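Local coordinates for tungstate ABC transporter, periplasmic tungstate-binding protein (Geobacter sulfurreducens, PDB 3LR1) that probably binds tungstate in the periplasm and hands it to an ABC transporter for uptake into the cell, at residues R6-T11 with D54-F59; D72-N77 with K207-V212; K79-N84 with K231-Y236; I201-P206 with K219-V224. All blocks are in the same frame, centred on the assembly; numbering follows the deposited sequence.

Overall arrangement
The chain starts with strand 6-12, and contact 1 closes the first loop, before the others open, by pairing it with strand 57-60. Helix 63-71 leads to residues 72-77, where contact 2 opens, and then to strand 78-90, where contact 3 opens. Strand 197-204 returns to the same sheet, beside strands 57-60, 75-76 and 78-90. The loop after it closes contact 2, helix 214-224 closes contact 4, and helix 227-235 closes contact 3. Contact 4 thus lies within the span of contact 3, and contact 2 crosses both. Contact 1 joins two strands of the mixed sheet, contact 2 joins two surface loops, and contacts 3 and 4 pack the last two helices on the sheet.

Contact 1: R6-T11 with D54-F59; sequences RLKMST and DVDVVF
Lys8 O takes backbone bonds from Asp56 N (2.9 Å) and Val57 N (3.2 Å) where strand 6-11 runs parallel to strand 57-59. Further along, Ser10 N donates to Val57 O and Phe59 N donates to Ser10 O.

Side chains add polar links at both ends. Asp56 OD2 accepts a nearly straight bond from Lys8 N (2.9 Å, 167°) through its anti lone pair, the one away from OD1. A water also bridges Asp56 OD2 to Arg6 O, and Lys213 N binds Asp56 OD1. Lys8 NZ donates to Asp54 O at 2.8 Å. Thr11 OG1, anti to its backbone N (chi1 -165°), donates to Phe59 O at 2.7 Å. Ser10 OG bonds to Ala46 O and touches Val58 CG2 at 3.5 Å.

Apolar contacts follow. Leu7 CD1 rests 3.5 Å from Asp56 CB. Met9, a selenomethionine, lies side by side with Phe59 and points the same way. Its SE sits obliquely 5.5 Å from the Phe59 ring centroid, a Met-aromatic contact.

The strand pairing belongs to the mixed sheet of the alpha/beta binding-protein fold, with strand 35-41 on the other edge of strand 6-12. Where strand 57-59 has not yet begun, the Asp56 carboxylate takes the Lys8 N-H. Backbone N-H groups and water hold both of its oxygens, which would probably stabilise a buried negative charge.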
loop_
_atom_site.group_PDB
_atom_site.type_symbol
_atom_site.label_atom_id
_atom_site.label_comp_id
_atom_site.label_asym_id
_atom_site.label_seq_id
_atom_site.Cartn_x
_atom_site.Cartn_y
_atom_site.Cartn_z
ATOM N N ARG A 6 14.565 13.080 -15.435
ATOM C CA ARG A 6 14.097 12.300 -14.314
ATOM C C ARG A 6 12.683 12.739 -13.980
ATOM O O ARG A 6 12.357 13.903 -14.098
ATOM C CB ARG A 6 14.992 12.522 -13.070
ATOM C CG ARG A 6 16.529 12.577 -13.452
ATOM C CD ARG A 6 17.479 12.456 -12.230
ATOM N NE ARG A 6 17.436 11.105 -11.752
ATOM C CZ ARG A 6 18.411 10.226 -11.733
ATOM N NH1 ARG A 6 19.627 10.486 -12.158
ATOM N NH2 ARG A 6 18.139 9.046 -11.248
ATOM N N LEU A 7 11.853 11.778 -13.623
ATOM C CA LEU A 7 10.487 12.000 -13.146
ATOM C C LEU A 7 10.526 11.472 -11.738
ATOM O O LEU A 7 11.000 10.352 -11.530
ATOM C CB LEU A 7 9.525 11.133 -13.979
ATOM C CG LEU A 7 8.067 11.167 -13.568
ATOM C CD1 LEU A 7 7.457 12.527 -13.857
ATOM C CD2 LEU A 7 7.323 10.012 -14.331
ATOM N N LYS A 8 9.988 12.227 -10.791
ATOM C CA LYS A 8 10.011 11.859 -9.345
ATOM C C LYS A 8 8.614 11.411 -8.929
ATOM O O LYS A 8 7.655 12.069 -9.186
ATOM C CB LYS A 8 10.422 13.052 -8.526
ATOM C CG LYS A 8 11.971 13.323 -8.666
ATOM C CD LYS A 8 12.417 14.291 -7.570
ATOM C CE LYS A 8 12.282 15.705 -8.018
ATOM N NZ LYS A 8 12.531 16.692 -6.836
HETATM N N MSE A 9 8.510 10.243 -8.376
HETATM C CA MSE A 9 7.273 9.690 -7.891
HETATM C C MSE A 9 7.390 9.436 -6.382
HETATM O O MSE A 9 8.280 8.705 -5.907
HETATM C CB MSE A 9 6.967 8.377 -8.592
HETATM C CG MSE A 9 5.742 7.687 -8.129
HETATM SE SE MSE A 9 5.482 6.097 -9.259
HETATM C CE MSE A 9 6.260 4.990 -8.036
ATOM N N SER A 10 6.464 9.983 -5.619
ATOM C CA SER A 10 6.397 9.601 -4.194
ATOM C C SER A 10 5.425 8.442 -4.053
ATOM O O SER A 10 4.406 8.358 -4.763
ATOM C CB SER A 10 5.991 10.742 -3.253
ATOM O OG SER A 10 4.659 11.115 -3.500
ATOM N N THR A 11 5.773 7.551 -3.141
ATOM C CA THR A 11 4.981 6.343 -2.833
ATOM C C THR A 11 5.247 5.913 -1.409
ATOM O O THR A 11 5.956 6.610 -0.645
ATOM C CB THR A 11 5.227 5.216 -3.826
ATOM O OG1 THR A 11 4.203 4.197 -3.712
ATOM C CG2 THR A 11 6.595 4.615 -3.762
ATOM N N ASP A 54 7.665 18.811 -4.725
ATOM C CA ASP A 54 9.004 18.186 -4.743
ATOM C C ASP A 54 8.996 16.852 -5.458
ATOM O O ASP A 54 10.054 16.251 -5.632
ATOM C CB ASP A 54 9.592 18.027 -3.304
ATOM C CG ASP A 54 10.144 19.331 -2.752
ATOM O OD1 ASP A 54 11.125 19.831 -3.364
ATOM O OD2 ASP A 54 9.635 19.901 -1.748
ATOM N N VAL A 55 7.798 16.355 -5.814
ATOM C CA VAL A 55 7.670 15.257 -6.751
ATOM C C VAL A 55 6.682 15.606 -7.851
ATOM O O VAL A 55 5.930 16.583 -7.746
ATOM C CB VAL A 55 7.214 13.957 -6.057
ATOM C CG1 VAL A 55 8.325 13.476 -5.064
ATOM C CG2 VAL A 55 5.806 14.127 -5.342
ATOM N N ASP A 56 6.679 14.802 -8.925
ATOM C CA ASP A 56 5.797 15.054 -10.094
ATOM C C ASP A 56 4.521 14.155 -10.120
ATOM O O ASP A 56 3.514 14.484 -10.748
ATOM C CB ASP A 56 6.633 14.808 -11.349
ATOM C CG ASP A 56 7.958 15.548 -11.338
ATOM O OD1 ASP A 56 7.910 16.821 -11.375
ATOM O OD2 ASP A 56 9.032 14.861 -11.343
ATOM N N VAL A 57 4.624 12.997 -9.457
ATOM C CA VAL A 57 3.558 12.010 -9.384
ATOM C C VAL A 57 3.475 11.436 -7.989
ATOM O O VAL A 57 4.505 11.277 -7.326
ATOM C CB VAL A 57 3.863 10.878 -10.381
ATOM C CG1 VAL A 57 2.768 9.812 -10.360
ATOM C CG2 VAL A 57 3.917 11.384 -11.732
ATOM N N VAL A 58 2.254 11.135 -7.533
ATOM C CA VAL A 58 2.031 10.499 -6.269
ATOM C C VAL A 58 1.332 9.196 -6.530
ATOM O O VAL A 58 0.337 9.187 -7.241
ATOM C CB VAL A 58 1.208 11.428 -5.288
ATOM C CG1 VAL A 58 0.881 10.723 -4.009
ATOM C CG2 VAL A 58 1.972 12.726 -5.008
ATOM N N PHE A 59 1.792 8.119 -5.888
ATOM C CA PHE A 59 1.189 6.776 -6.084
ATOM C C PHE A 59 1.000 6.108 -4.715
ATOM O O PHE A 59 1.971 5.640 -4.085
ATOM C CB PHE A 59 2.079 5.942 -6.997
ATOM C CG PHE A 59 1.600 4.530 -7.232
ATOM C CD1 PHE A 59 0.378 4.274 -7.734
ATOM C CD2 PHE A 59 2.404 3.486 -6.956
ATOM C CE1 PHE A 59 -0.044 2.968 -8.033
ATOM C CE2 PHE A 59 2.000 2.159 -7.242
ATOM C CZ PHE A 59 0.763 1.933 -7.766
HETATM O O HOH W 1 11.474 15.573 -11.623
#

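Contact 2: D72-N77 with K207-V212; sequences DGFGVN and KKFPHV
Gly73, in the Schellman motif that ends helix 63-71, and the next residue, Phe74, receive the side chain of Lys208. Lys208 belongs to the loop between strand 197-204 and helix 214-224. Its CB points toward residues 72-74, and its chain runs on extended before bending at the last torsion (chi4 -66°).

The methylene groups do the touching. Lys208 CD approaches the Phe74 ring obliquely, 3.3 Å from Phe74 CD1 and 3.4 Å from Phe74 CE1. The next carbon, Lys208 CE, reaches the helix end, 3.2 Å from Asp72 O and 3.4 Å from Gly73 O. No hydrogen bond crosses the contact. The Lys208 ammonium would nevertheless probably be drawn by the partial negative charge of the helix C terminus.

Gly73 has the positive phi of the motif (89°). A side chain would be jammed against the carbonyl O of Asp72, and its CB would also clash with Lys208 CE.

Phe209 adds a looser apolar touch, with its CE2 4.3 Å from Phe74 CD1. It begins a type I beta turn, closed by Val212 N donating to Phe209 O at 3.2 Å, and its ring also packs on Val204. Asn205, two residues before Lys207, holds the helix end: its ND2 bonds to Gly73 O, and its backbone pairs with Phe74.

The whole is a surface contact between two connecting loops of an alpha/beta domain. On one side is a Schellman-capped helix that leads into short strand 75-76. On the other is the strand-to-helix loop that follows strand 197-204.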
loop_
_atom_site.group_PDB
_atom_site.type_symbol
_atom_site.label_atom_id
_atom_site.label_comp_id
_atom_site.label_asym_id
_atom_site.label_seq_id
_atom_site.Cartn_x
_atom_site.Cartn_y
_atom_site.Cartn_z
ATOM N N ASP A 72 -8.032 19.590 -2.841
ATOM C CA ASP A 72 -7.153 20.696 -2.508
ATOM C C ASP A 72 -6.407 21.280 -3.710
ATOM O O ASP A 72 -5.734 22.299 -3.582
ATOM C CB ASP A 72 -6.115 20.230 -1.481
ATOM C CG ASP A 72 -6.659 20.083 -0.078
ATOM O OD1 ASP A 72 -7.822 20.445 0.258
ATOM O OD2 ASP A 72 -5.870 19.555 0.738
ATOM N N GLY A 73 -6.557 20.682 -4.883
ATOM C CA GLY A 73 -5.954 21.206 -6.078
ATOM C C GLY A 73 -4.558 20.710 -6.349
ATOM O O GLY A 73 -3.959 21.131 -7.334
ATOM N N PHE A 74 -4.002 19.862 -5.496
ATOM C CA PHE A 74 -2.588 19.457 -5.691
ATOM C C PHE A 74 -2.397 18.380 -6.715
ATOM O O PHE A 74 -1.369 18.310 -7.316
ATOM C CB PHE A 74 -1.973 18.966 -4.396
ATOM C CG PHE A 74 -1.873 20.041 -3.365
ATOM C CD1 PHE A 74 -1.081 21.176 -3.599
ATOM C CD2 PHE A 74 -2.506 19.929 -2.172
ATOM C CE1 PHE A 74 -0.995 22.188 -2.642
ATOM C CE2 PHE A 74 -2.447 20.977 -1.207
ATOM C CZ PHE A 74 -1.685 22.077 -1.446
ATOM N N GLY A 75 -3.373 17.491 -6.802
ATOM C CA GLY A 75 -3.311 16.363 -7.668
ATOM C C GLY A 75 -4.377 16.451 -8.754
ATOM O O GLY A 75 -5.567 16.823 -8.529
ATOM N N VAL A 76 -3.996 16.026 -9.927
ATOM C CA VAL A 76 -4.899 16.062 -11.042
ATOM C C VAL A 76 -4.857 14.757 -11.822
ATOM O O VAL A 76 -3.854 14.012 -11.814
ATOM C CB VAL A 76 -4.625 17.285 -11.930
ATOM C CG1 VAL A 76 -5.128 18.616 -11.235
ATOM C CG2 VAL A 76 -3.166 17.328 -12.290
ATOM N N ASN A 77 -6.000 14.445 -12.439
ATOM C CA ASN A 77 -6.132 13.287 -13.323
ATOM C C ASN A 77 -5.820 11.937 -12.644
ATOM O O ASN A 77 -5.139 11.004 -13.228
ATOM C CB ASN A 77 -5.297 13.529 -14.590
ATOM C CG ASN A 77 -5.843 14.698 -15.489
ATOM O OD1 ASN A 77 -5.068 15.450 -16.075
ATOM N ND2 ASN A 77 -7.134 14.858 -15.553
ATOM N N LYS A 207 -0.494 23.918 -12.455
ATOM C CA LYS A 207 -1.042 25.266 -12.131
ATOM C C LYS A 207 -0.570 25.716 -10.734
ATOM O O LYS A 207 -0.450 26.906 -10.501
ATOM C CB LYS A 207 -2.561 25.326 -12.206
ATOM C CG LYS A 207 -3.189 24.938 -13.554
ATOM C CD LYS A 207 -2.401 25.378 -14.777
ATOM C CE LYS A 207 -2.470 26.844 -15.033
ATOM N NZ LYS A 207 -2.840 27.216 -16.498
ATOM N N LYS A 208 -0.349 24.780 -9.817
ATOM C CA LYS A 208 0.225 25.108 -8.512
ATOM C C LYS A 208 1.731 25.139 -8.561
ATOM O O LYS A 208 2.373 25.985 -7.908
ATOM C CB LYS A 208 -0.224 24.134 -7.437
ATOM C CG LYS A 208 -1.597 24.483 -6.849
ATOM C CD LYS A 208 -1.871 23.700 -5.568
ATOM C CE LYS A 208 -3.320 23.753 -5.196
ATOM N NZ LYS A 208 -3.734 25.122 -4.838
ATOM N N PHE A 209 2.324 24.215 -9.291
ATOM C CA PHE A 209 3.783 24.132 -9.330
ATOM C C PHE A 209 4.215 24.068 -10.769
ATOM O O PHE A 209 4.276 22.999 -11.341
ATOM C CB PHE A 209 4.295 22.953 -8.495
ATOM C CG PHE A 209 3.999 23.099 -7.025
ATOM C CD1 PHE A 209 4.698 24.001 -6.256
ATOM C CD2 PHE A 209 3.032 22.335 -6.417
ATOM C CE1 PHE A 209 4.421 24.145 -4.906
ATOM C CE2 PHE A 209 2.783 22.460 -5.049
ATOM C CZ PHE A 209 3.418 23.396 -4.341
ATOM N N PRO A 210 4.530 25.239 -11.383
ATOM C CA PRO A 210 4.754 25.153 -12.841
ATOM C C PRO A 210 6.021 24.357 -13.317
ATOM O O PRO A 210 6.124 24.028 -14.507
ATOM C CB PRO A 210 4.766 26.626 -13.306
ATOM C CG PRO A 210 4.950 27.436 -12.069
ATOM C CD PRO A 210 4.584 26.611 -10.860
ATOM N N HIS A 211 6.957 24.081 -12.424
ATOM C CA HIS A 211 8.166 23.337 -12.790
ATOM C C HIS A 211 8.018 21.819 -12.684
ATOM O O HIS A 211 8.917 21.080 -13.026
ATOM C CB HIS A 211 9.337 23.816 -11.959
ATOM C CG HIS A 211 9.522 25.296 -12.036
ATOM N ND1 HIS A 211 9.655 26.092 -10.918
ATOM C CD2 HIS A 211 9.471 26.132 -13.101
ATOM C CE1 HIS A 211 9.745 27.358 -11.299
ATOM N NE2 HIS A 211 9.608 27.411 -12.615
ATOM N N VAL A 212 6.872 21.339 -12.227
ATOM C CA VAL A 212 6.665 19.919 -12.193
ATOM C C VAL A 212 6.672 19.335 -13.658
ATOM O O VAL A 212 6.331 20.062 -14.651
ATOM C CB VAL A 212 5.359 19.743 -11.486
ATOM C CG1 VAL A 212 4.406 19.005 -12.240
ATOM C CG2 VAL A 212 5.588 19.514 -9.934
#

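Contact 3: K79-N84 with K231-Y236; sequences KDVMYN and KIISDY
Ile233, Tyr83 and Tyr236 carry the packing of helix 227-235 and the C-terminal residue after it on strand 78-90. This strand pairs with strand 197-204 and, elsewhere along its length, with strands 167-171 and 186-190, consistent with a strand running between the two lobes of a periplasmic binding protein.

Ile233 points toward the strand. Its CG1 is anti to the carbonyl carbon (chi1 -66°), and the two branches meet different residues. Ile233 CG2 lies 3.5 Å from Met82 O and 3.8 Å from Tyr83 CB. Ile233 CD1 meets Val81 CG1 at 3.8 Å, the two side chains crossing at about a right angle. Val224 and Leu24 also pack on Ile233.

Tyr83 crosses Ile233 obliquely, its CD1 3.8 Å from Ile233 CG2. Asn84 CB lies 3.6 Å above the centre of the Tyr83 ring. Ser18 OG hydrogen-bonds to Tyr83 OH, and Tyr236 OH bonds to Ser18 O. An alanine in place of Tyr83 would probably open a gap between Ile233 and Tyr236 and leave Ser18 OG without its tyrosine partner.

Tyr236 meets Tyr83 at its ring edge: Tyr83 OH lies near the plane of the Tyr236 ring, 3.7 Å from Tyr236 CD2.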
loop_
_atom_site.group_PDB
_atom_site.type_symbol
_atom_site.label_atom_id
_atom_site.label_comp_id
_atom_site.label_asym_id
_atom_site.label_seq_id
_atom_site.Cartn_x
_atom_site.Cartn_y
_atom_site.Cartn_z
ATOM N N LYS A 79 -6.035 8.325 -11.386
ATOM C CA LYS A 79 -6.537 7.074 -11.924
ATOM C C LYS A 79 -6.341 5.938 -10.948
ATOM O O LYS A 79 -5.311 5.841 -10.269
ATOM C CB LYS A 79 -5.881 6.770 -13.281
ATOM C CG LYS A 79 -6.342 7.652 -14.431
ATOM C CD LYS A 79 -7.477 6.999 -15.220
ATOM C CE LYS A 79 -7.039 5.688 -16.016
ATOM N NZ LYS A 79 -8.125 4.579 -16.227
ATOM N N ASP A 80 -7.327 5.056 -10.880
ATOM C CA ASP A 80 -7.230 3.842 -10.120
ATOM C C ASP A 80 -6.266 2.927 -10.809
ATOM O O ASP A 80 -6.319 2.741 -12.052
ATOM C CB ASP A 80 -8.577 3.049 -10.098
ATOM C CG ASP A 80 -9.610 3.597 -9.099
ATOM O OD1 ASP A 80 -9.264 4.337 -8.168
ATOM O OD2 ASP A 80 -10.811 3.223 -9.236
ATOM N N VAL A 81 -5.454 2.285 -9.991
ATOM C CA VAL A 81 -4.538 1.265 -10.392
ATOM C C VAL A 81 -4.871 0.064 -9.511
ATOM O O VAL A 81 -4.555 0.019 -8.302
ATOM C CB VAL A 81 -3.082 1.686 -10.184
ATOM C CG1 VAL A 81 -2.163 0.503 -10.474
ATOM C CG2 VAL A 81 -2.767 2.881 -11.018
HETATM N N MSE A 82 -5.564 -0.898 -10.127
HETATM C CA MSE A 82 -6.080 -2.019 -9.384
HETATM C C MSE A 82 -4.927 -2.931 -9.191
HETATM O O MSE A 82 -4.395 -3.497 -10.145
HETATM C CB MSE A 82 -7.220 -2.710 -10.138
HETATM C CG MSE A 82 -8.481 -1.775 -10.279
HETATM SE SE MSE A 82 -9.373 -1.372 -8.533
HETATM C CE MSE A 82 -9.185 0.429 -8.853
ATOM N N TYR A 83 -4.543 -3.108 -7.936
ATOM C CA TYR A 83 -3.415 -3.980 -7.647
ATOM C C TYR A 83 -3.469 -4.418 -6.226
ATOM O O TYR A 83 -3.922 -3.672 -5.364
ATOM C CB TYR A 83 -2.090 -3.242 -7.903
ATOM C CG TYR A 83 -0.906 -3.937 -7.322
ATOM C CD1 TYR A 83 -0.585 -5.207 -7.721
ATOM C CD2 TYR A 83 -0.103 -3.313 -6.390
ATOM C CE1 TYR A 83 0.521 -5.902 -7.171
ATOM C CE2 TYR A 83 1.018 -3.973 -5.829
ATOM C CZ TYR A 83 1.303 -5.284 -6.222
ATOM O OH TYR A 83 2.361 -6.015 -5.711
ATOM N N ASN A 84 -2.992 -5.626 -5.973
ATOM C CA ASN A 84 -2.757 -6.116 -4.657
ATOM C C ASN A 84 -4.030 -6.497 -3.899
ATOM O O ASN A 84 -5.192 -6.142 -4.343
ATOM C CB ASN A 84 -1.990 -5.053 -3.871
ATOM C CG ASN A 84 -0.934 -5.635 -2.918
ATOM O OD1 ASN A 84 -0.945 -6.817 -2.567
ATOM N ND2 ASN A 84 -0.076 -4.764 -2.431
ATOM N N LYS A 231 -0.905 -5.408 -17.958
ATOM C CA LYS A 231 -0.416 -6.748 -18.096
ATOM C C LYS A 231 0.696 -7.045 -17.112
ATOM O O LYS A 231 0.748 -8.112 -16.536
ATOM C CB LYS A 231 0.062 -7.027 -19.524
ATOM C CG LYS A 231 0.267 -8.497 -19.722
ATOM C CD LYS A 231 0.716 -8.796 -21.153
ATOM C CE LYS A 231 1.526 -10.108 -21.248
ATOM N NZ LYS A 231 2.814 -9.902 -22.048
ATOM N N ILE A 232 1.592 -6.097 -16.893
ATOM C CA ILE A 232 2.637 -6.316 -15.929
ATOM C C ILE A 232 2.040 -6.444 -14.530
ATOM O O ILE A 232 2.450 -7.319 -13.741
ATOM C CB ILE A 232 3.671 -5.149 -15.941
ATOM C CG1 ILE A 232 4.494 -5.243 -17.242
ATOM C CG2 ILE A 232 4.538 -5.222 -14.651
ATOM C CD1 ILE A 232 5.425 -4.047 -17.528
ATOM N N ILE A 233 1.071 -5.568 -14.231
ATOM C CA ILE A 233 0.481 -5.542 -12.888
ATOM C C ILE A 233 -0.285 -6.828 -12.658
ATOM O O ILE A 233 -0.225 -7.398 -11.565
ATOM C CB ILE A 233 -0.411 -4.286 -12.686
ATOM C CG1 ILE A 233 0.478 -3.024 -12.717
ATOM C CG2 ILE A 233 -1.253 -4.368 -11.391
ATOM C CD1 ILE A 233 -0.337 -1.747 -12.926
ATOM N N SER A 234 -0.999 -7.295 -13.679
ATOM C CA SER A 234 -1.780 -8.536 -13.519
ATOM C C SER A 234 -0.899 -9.787 -13.522
ATOM O O SER A 234 -1.266 -10.760 -12.881
ATOM C CB SER A 234 -2.859 -8.675 -14.589
ATOM O OG SER A 234 -2.228 -9.055 -15.789
ATOM N N ASP A 235 0.253 -9.752 -14.216
ATOM C CA ASP A 235 1.218 -10.892 -14.264
ATOM C C ASP A 235 2.113 -10.950 -13.022
ATOM O O ASP A 235 2.734 -11.945 -12.763
ATOM C CB ASP A 235 2.168 -10.777 -15.473
ATOM C CG ASP A 235 1.535 -11.226 -16.801
ATOM O OD1 ASP A 235 0.303 -11.400 -16.849
ATOM O OD2 ASP A 235 2.299 -11.380 -17.804
ATOM N N TYR A 236 2.167 -9.866 -12.266
ATOM C CA TYR A 236 3.209 -9.688 -11.274
ATOM C C TYR A 236 3.071 -10.689 -10.112
ATOM O O TYR A 236 2.002 -10.758 -9.467
ATOM C CB TYR A 236 3.223 -8.240 -10.743
ATOM C CG TYR A 236 4.337 -8.072 -9.781
ATOM C CD1 TYR A 236 5.634 -8.292 -10.189
ATOM C CD2 TYR A 236 4.111 -7.787 -8.435
ATOM C CE1 TYR A 236 6.716 -8.233 -9.283
ATOM C CE2 TYR A 236 5.168 -7.674 -7.562
ATOM C CZ TYR A 236 6.472 -7.919 -7.962
ATOM O OH TYR A 236 7.542 -7.790 -7.032
#

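Contact 4: I201-P206 with K219-V224; sequences IMAVNP and KLIDYV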
loop_
_atom_site.group_PDB
_atom_site.type_symbol
_atom_site.label_atom_id
_atom_site.label_comp_id
_atom_site.label_asym_id
_atom_site.label_seq_id
_atom_site.Cartn_x
_atom_site.Cartn_y
_atom_site.Cartn_z
ATOM N N ILE A 201 -2.969 6.840 -8.618
ATOM C CA ILE A 201 -1.823 7.463 -9.238
ATOM C C ILE A 201 -2.305 8.830 -9.739
ATOM O O ILE A 201 -3.372 8.916 -10.349
ATOM C CB ILE A 201 -1.155 6.564 -10.341
ATOM C CG1 ILE A 201 0.224 7.143 -10.675
ATOM C CG2 ILE A 201 -2.056 6.380 -11.606
ATOM C CD1 ILE A 201 1.137 6.186 -11.501
HETATM N N MSE A 202 -1.555 9.893 -9.417
HETATM C CA MSE A 202 -2.017 11.289 -9.625
HETATM C C MSE A 202 -0.823 12.120 -10.028
HETATM O O MSE A 202 0.283 11.875 -9.551
HETATM C CB MSE A 202 -2.607 11.888 -8.341
HETATM C CG MSE A 202 -3.687 11.120 -7.728
HETATM SE SE MSE A 202 -4.081 11.753 -5.954
HETATM C CE MSE A 202 -2.656 11.181 -4.785
ATOM N N ALA A 203 -1.053 13.080 -10.908
ATOM C CA ALA A 203 -0.062 14.050 -11.329
ATOM C C ALA A 203 -0.182 15.271 -10.424
ATOM O O ALA A 203 -1.320 15.712 -10.082
ATOM C CB ALA A 203 -0.257 14.404 -12.804
ATOM N N VAL A 204 0.983 15.804 -10.019
ATOM C CA VAL A 204 1.091 17.029 -9.243
ATOM C C VAL A 204 0.722 18.174 -10.200
ATOM O O VAL A 204 1.190 18.223 -11.365
ATOM C CB VAL A 204 2.484 17.223 -8.663
ATOM C CG1 VAL A 204 2.601 18.592 -7.983
ATOM C CG2 VAL A 204 2.758 16.107 -7.631
ATOM N N ASN A 205 -0.141 19.054 -9.731
ATOM C CA ASN A 205 -0.772 20.081 -10.595
ATOM C C ASN A 205 0.192 21.195 -10.998
ATOM O O ASN A 205 0.630 21.960 -10.162
ATOM C CB ASN A 205 -1.970 20.650 -9.856
ATOM C CG ASN A 205 -2.785 21.559 -10.684
ATOM O OD1 ASN A 205 -2.438 21.850 -11.823
ATOM N ND2 ASN A 205 -3.861 22.060 -10.114
ATOM N N PRO A 206 0.521 21.296 -12.286
ATOM C CA PRO A 206 1.443 22.377 -12.682
ATOM C C PRO A 206 0.841 23.778 -12.573
ATOM O O PRO A 206 1.595 24.747 -12.630
ATOM C CB PRO A 206 1.733 22.078 -14.146
ATOM C CG PRO A 206 0.527 21.256 -14.622
ATOM C CD PRO A 206 0.029 20.510 -13.435
ATOM N N LYS A 219 2.222 10.867 -19.103
ATOM C CA LYS A 219 2.626 9.677 -19.856
ATOM C C LYS A 219 2.752 8.475 -18.992
ATOM O O LYS A 219 2.336 7.379 -19.385
ATOM C CB LYS A 219 3.867 9.918 -20.629
ATOM C CG LYS A 219 3.630 10.750 -21.881
ATOM C CD LYS A 219 4.961 11.292 -22.400
ATOM C CE LYS A 219 4.807 11.913 -23.757
ATOM N NZ LYS A 219 6.016 12.778 -24.032
ATOM N N LEU A 220 3.297 8.685 -17.784
ATOM C CA LEU A 220 3.406 7.616 -16.829
ATOM C C LEU A 220 2.046 7.066 -16.450
ATOM O O LEU A 220 1.849 5.823 -16.439
ATOM C CB LEU A 220 4.225 8.003 -15.611
ATOM C CG LEU A 220 4.389 6.865 -14.596
ATOM C CD1 LEU A 220 5.259 5.663 -15.162
ATOM C CD2 LEU A 220 5.000 7.389 -13.270
ATOM N N ILE A 221 1.098 7.957 -16.147
ATOM C CA ILE A 221 -0.203 7.501 -15.739
ATOM C C ILE A 221 -0.895 6.724 -16.887
ATOM O O ILE A 221 -1.508 5.688 -16.658
ATOM C CB ILE A 221 -1.106 8.683 -15.269
ATOM C CG1 ILE A 221 -0.506 9.277 -13.967
ATOM C CG2 ILE A 221 -2.544 8.150 -15.082
ATOM C CD1 ILE A 221 -1.216 10.579 -13.407
ATOM N N ASP A 222 -0.783 7.219 -18.094
ATOM C CA ASP A 222 -1.334 6.541 -19.297
ATOM C C ASP A 222 -0.734 5.146 -19.462
ATOM O O ASP A 222 -1.412 4.185 -19.821
ATOM C CB ASP A 222 -1.076 7.388 -20.567
ATOM C CG ASP A 222 -1.961 8.690 -20.642
ATOM O OD1 ASP A 222 -2.959 8.822 -19.896
ATOM O OD2 ASP A 222 -1.663 9.591 -21.473
ATOM N N TYR A 223 0.558 5.070 -19.153
ATOM C CA TYR A 223 1.307 3.831 -19.273
ATOM C C TYR A 223 0.856 2.801 -18.279
ATOM O O TYR A 223 0.564 1.668 -18.654
ATOM C CB TYR A 223 2.835 4.062 -19.235
ATOM C CG TYR A 223 3.585 2.756 -18.981
ATOM C CD1 TYR A 223 3.809 1.815 -19.986
ATOM C CD2 TYR A 223 4.061 2.482 -17.730
ATOM C CE1 TYR A 223 4.513 0.616 -19.709
ATOM C CE2 TYR A 223 4.731 1.295 -17.453
ATOM C CZ TYR A 223 4.938 0.387 -18.428
ATOM O OH TYR A 223 5.545 -0.751 -18.093
ATOM N N VAL A 224 0.856 3.177 -17.017
ATOM C CA VAL A 224 0.480 2.323 -15.916
ATOM C C VAL A 224 -0.952 1.832 -16.085
ATOM O O VAL A 224 -1.219 0.729 -15.821
ATOM C CB VAL A 224 0.730 3.055 -14.569
ATOM C CG1 VAL A 224 0.178 2.312 -13.467
ATOM C CG2 VAL A 224 2.279 3.325 -14.357
#
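Ile201 and Ile221 face each other between strand 201-204 and helix 219-224. Each CB points toward the other segment, and the two side chains slide past each other in opposite directions. The axes of strand 201-204 and helix 219-224 run nearly antiparallel (170°) and come within 8.8 Å.

The branches meet flank to flank. Ile201 CG2 lies 3.9 Å from Ile221 CG2, and Ile201 CG1 lies 4.0 Å from Ile221 CG1. In Ile201 CG1 is anti to the backbone N (chi1 -166°), which puts CG2 in the crowded position between N and the carbonyl carbon. Ile201 CD1 touches residues before and after Ile221: Leu220 CD2 at 4.4 Å and Val224 CG2 at 4.2 Å.

Ile221 extends the other way. Its CD1 meets the strand backbone, 3.5 Å from Ala203 N and 3.7 Å from Met202 C. It also lies 4.0 Å from Ala203 CB. An alanine in place of Ile221 would probably open a gap beside Ile201 CG2 and leave Ala203 without this methyl cover. No hydrogen bond crosses the contact, so apolar packing alone joins these two segments. The selenomethionine Met202 has its CB turned away from the helix and packs with Val58.

The strand lies between 57-60 on one side and 75-76 and 78-90 on the other, with Val81 of strand 78-90 touching both Ile201 and Val224. Ala217 and Met218, earlier in helix 214-224, also cover Ala203. Beyond the helix, Phe28 of helix 20-32 packs on Leu220, and Ile233 of helix 227-235 packs on Val224.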